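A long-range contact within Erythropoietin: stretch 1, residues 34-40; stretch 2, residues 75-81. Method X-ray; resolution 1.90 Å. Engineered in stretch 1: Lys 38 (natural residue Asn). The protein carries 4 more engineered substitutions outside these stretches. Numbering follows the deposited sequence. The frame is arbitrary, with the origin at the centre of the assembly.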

# COMPACT_ATOMS: atom_id res chain seq x y z
N SER A 34 -17.86 -6.86 -18.55
CA SER A 34 -19.17 -6.35 -18.17
C SER A 34 -19.73 -7.11 -16.98
O SER A 34 -19.50 -8.31 -16.84
N LEU A 35 -20.44 -6.40 -16.12
CA LEU A 35 -21.07 -6.99 -14.94
C LEU A 35 -22.47 -7.42 -15.39
O LEU A 35 -23.20 -8.11 -14.66
N ASN A 36 -22.84 -6.99 -16.59
CA ASN A 36 -24.13 -7.31 -17.18
C ASN A 36 -25.30 -6.86 -16.30
O ASN A 36 -26.29 -7.57 -16.15
N GLU A 37 -25.16 -5.66 -15.75
CA GLU A 37 -26.17 -5.05 -14.89
C GLU A 37 -25.52 -3.90 -14.12
O GLU A 37 -24.29 -3.83 -14.03
N LYS A 38 -26.34 -3.01 -13.59
CA LYS A 38 -25.83 -1.88 -12.83
C LYS A 38 -25.72 -2.18 -11.33
O LYS A 38 -26.73 -2.31 -10.63
N ILE A 39 -24.48 -2.31 -10.84
CA ILE A 39 -24.24 -2.57 -9.43
C ILE A 39 -24.04 -1.24 -8.72
O ILE A 39 -23.14 -0.47 -9.07
N THR A 40 -24.89 -0.96 -7.73
CA THR A 40 -24.79 0.28 -6.98
C THR A 40 -23.47 0.32 -6.21
O THR A 40 -23.06 -0.67 -5.61
N LEU A 75 -19.42 -8.36 -3.38
CA LEU A 75 -20.03 -9.67 -3.19
C LEU A 75 -20.89 -9.99 -4.41
O LEU A 75 -20.81 -11.09 -4.97
N ARG A 76 -21.70 -9.02 -4.84
CA ARG A 76 -22.54 -9.22 -6.01
C ARG A 76 -21.65 -9.51 -7.22
O ARG A 76 -21.95 -10.38 -8.03
N GLY A 77 -20.54 -8.79 -7.34
CA GLY A 77 -19.65 -9.01 -8.45
C GLY A 77 -19.09 -10.42 -8.42
O GLY A 77 -18.90 -11.06 -9.46
N GLN A 78 -18.83 -10.90 -7.22
CA GLN A 78 -18.29 -12.24 -7.04
C GLN A 78 -19.28 -13.31 -7.52
O GLN A 78 -18.91 -14.24 -8.23
N ALA A 79 -20.55 -13.18 -7.14
CA ALA A 79 -21.56 -14.15 -7.54
C ALA A 79 -21.88 -14.04 -9.03
O ALA A 79 -22.18 -15.04 -9.68
N LEU A 80 -21.82 -12.83 -9.57
CA LEU A 80 -22.08 -12.62 -10.98
C LEU A 80 -20.98 -13.29 -11.79
O LEU A 80 -21.21 -13.77 -12.90
N LEU A 81 -19.79 -13.33 -11.20
CA LEU A 81 -18.64 -13.94 -11.83
C LEU A 81 -18.67 -15.45 -11.72
O LEU A 81 -18.23 -16.15 -12.63

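The most unusual feature of this contact is Gly 77, a residue whose lack of a side chain lets two aliphatic tips of stretch 1 come up to the helix backbone. Its CA lies 6.9 Å from the CA of Leu 35, and both tips approach closely: Leu 35 CD2 comes to 4.3 Å from Gly 77 CA, and Ile 39 CD1 to 4.1 Å from Gly 77 N. An idealised CB on Gly 77 would sit 4.0 Å from Leu 35 CD2, so the geometry shows close packing but no outright clash at that position.

The chain turns a corner at Asn 36 and Glu 37, and the strand through Ile 39 and Thr 40 then runs roughly antiparallel to the helix, at 151° between N-to-C directions. Of the residues in stretch 1, Glu 37 and Ile 39 point their CA-to-CB bonds toward the helix. Leu 35 points sideways, yet in its m,t rotamer (chi1 -75°, chi2 169°) its end comes nearer.

From the helix, Arg 76 and Leu 80 point toward stretch 1, one turn apart, as the backbone hydrogen bond from Leu 80 N to Arg 76 O (2.9 Å) confirms. Leu 80, with chi1 between wells at -94° and chi2 t, has the largest covered area. Its CD1 meets Ile 39 CD1 at 3.7 Å and lies 3.4 Å from Leu 35 O, a van der Waals contact of a methyl with a carbonyl oxygen. Ile 39 is m,t and also reaches Arg 76, CD1 to CB, at 4.2 Å.

The polar element is a salt bridge. Arg 76 NH1 donates to Glu 37 OE2 at 3.0 Å, with an N-H...acceptor angle of 159°; OE2 lies at the guanidinium edge, near its plane, which suits donation. Both side chains have chi1 between wells (105° for Glu 37, -124° for Arg 76). Glu 37 OE1 approaches Leu 80 CD2 at 3.7 Å, so the carboxylate also rests against a methyl of Leu 80.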

# COMPACT_ATOMS: atom_id res chain seq x y z
CB SER A 34 -20.16 -6.47 -19.32
OG SER A 34 -21.45 -6.05 -18.90
CB LEU A 35 -21.18 -5.96 -13.81
CG LEU A 35 -19.92 -5.59 -13.02
CD1 LEU A 35 -20.21 -4.37 -12.16
CD2 LEU A 35 -19.47 -6.75 -12.15
CB ASN A 36 -24.23 -8.81 -17.44
CG ASN A 36 -23.43 -9.23 -18.65
OD1 ASN A 36 -22.51 -10.04 -18.55
ND2 ASN A 36 -23.77 -8.68 -19.81
CB GLU A 37 -26.74 -6.10 -13.91
CG GLU A 37 -26.26 -5.98 -12.47
CD GLU A 37 -26.58 -7.21 -11.64
OE1 GLU A 37 -26.83 -8.28 -12.23
OE2 GLU A 37 -26.56 -7.11 -10.39
CB LYS A 38 -26.72 -0.65 -13.03
CG LYS A 38 -27.19 -0.43 -14.47
CD LYS A 38 -28.69 -0.75 -14.65
CE LYS A 38 -29.21 -1.82 -13.66
NZ LYS A 38 -29.27 -3.21 -14.23
CB ILE A 39 -22.98 -3.45 -9.23
CG1 ILE A 39 -23.14 -4.75 -10.01
CG2 ILE A 39 -22.76 -3.73 -7.74
CD1 ILE A 39 -22.14 -5.82 -9.64
CB THR A 40 -25.95 0.41 -6.00
OG1 THR A 40 -27.19 0.32 -6.71
CG2 THR A 40 -25.89 1.75 -5.26
CB LEU A 75 -20.87 -9.67 -1.92
CG LEU A 75 -19.99 -9.65 -0.67
CD1 LEU A 75 -20.82 -9.33 0.56
CD2 LEU A 75 -19.31 -10.99 -0.52
CB ARG A 76 -23.39 -7.98 -6.27
CG ARG A 76 -24.89 -8.25 -6.32
CD ARG A 76 -25.34 -8.68 -7.72
NE ARG A 76 -25.49 -10.13 -7.83
CZ ARG A 76 -26.19 -10.74 -8.77
NH1 ARG A 76 -26.82 -10.04 -9.70
NH2 ARG A 76 -26.27 -12.07 -8.80
CB GLN A 78 -17.95 -12.47 -5.57
CG GLN A 78 -17.44 -13.85 -5.24
CD GLN A 78 -17.35 -14.08 -3.76
OE1 GLN A 78 -18.20 -13.61 -3.00
NE2 GLN A 78 -16.32 -14.79 -3.32
CB ALA A 79 -22.82 -13.94 -6.73
CB LEU A 80 -22.11 -11.12 -11.29
CG LEU A 80 -23.47 -10.43 -11.26
CD1 LEU A 80 -23.29 -8.93 -11.37
CD2 LEU A 80 -24.32 -10.95 -12.40
CB LEU A 81 -17.35 -13.41 -11.20
CG LEU A 81 -16.11 -13.48 -12.08
CD1 LEU A 81 -16.35 -12.67 -13.34
CD2 LEU A 81 -14.89 -12.96 -11.32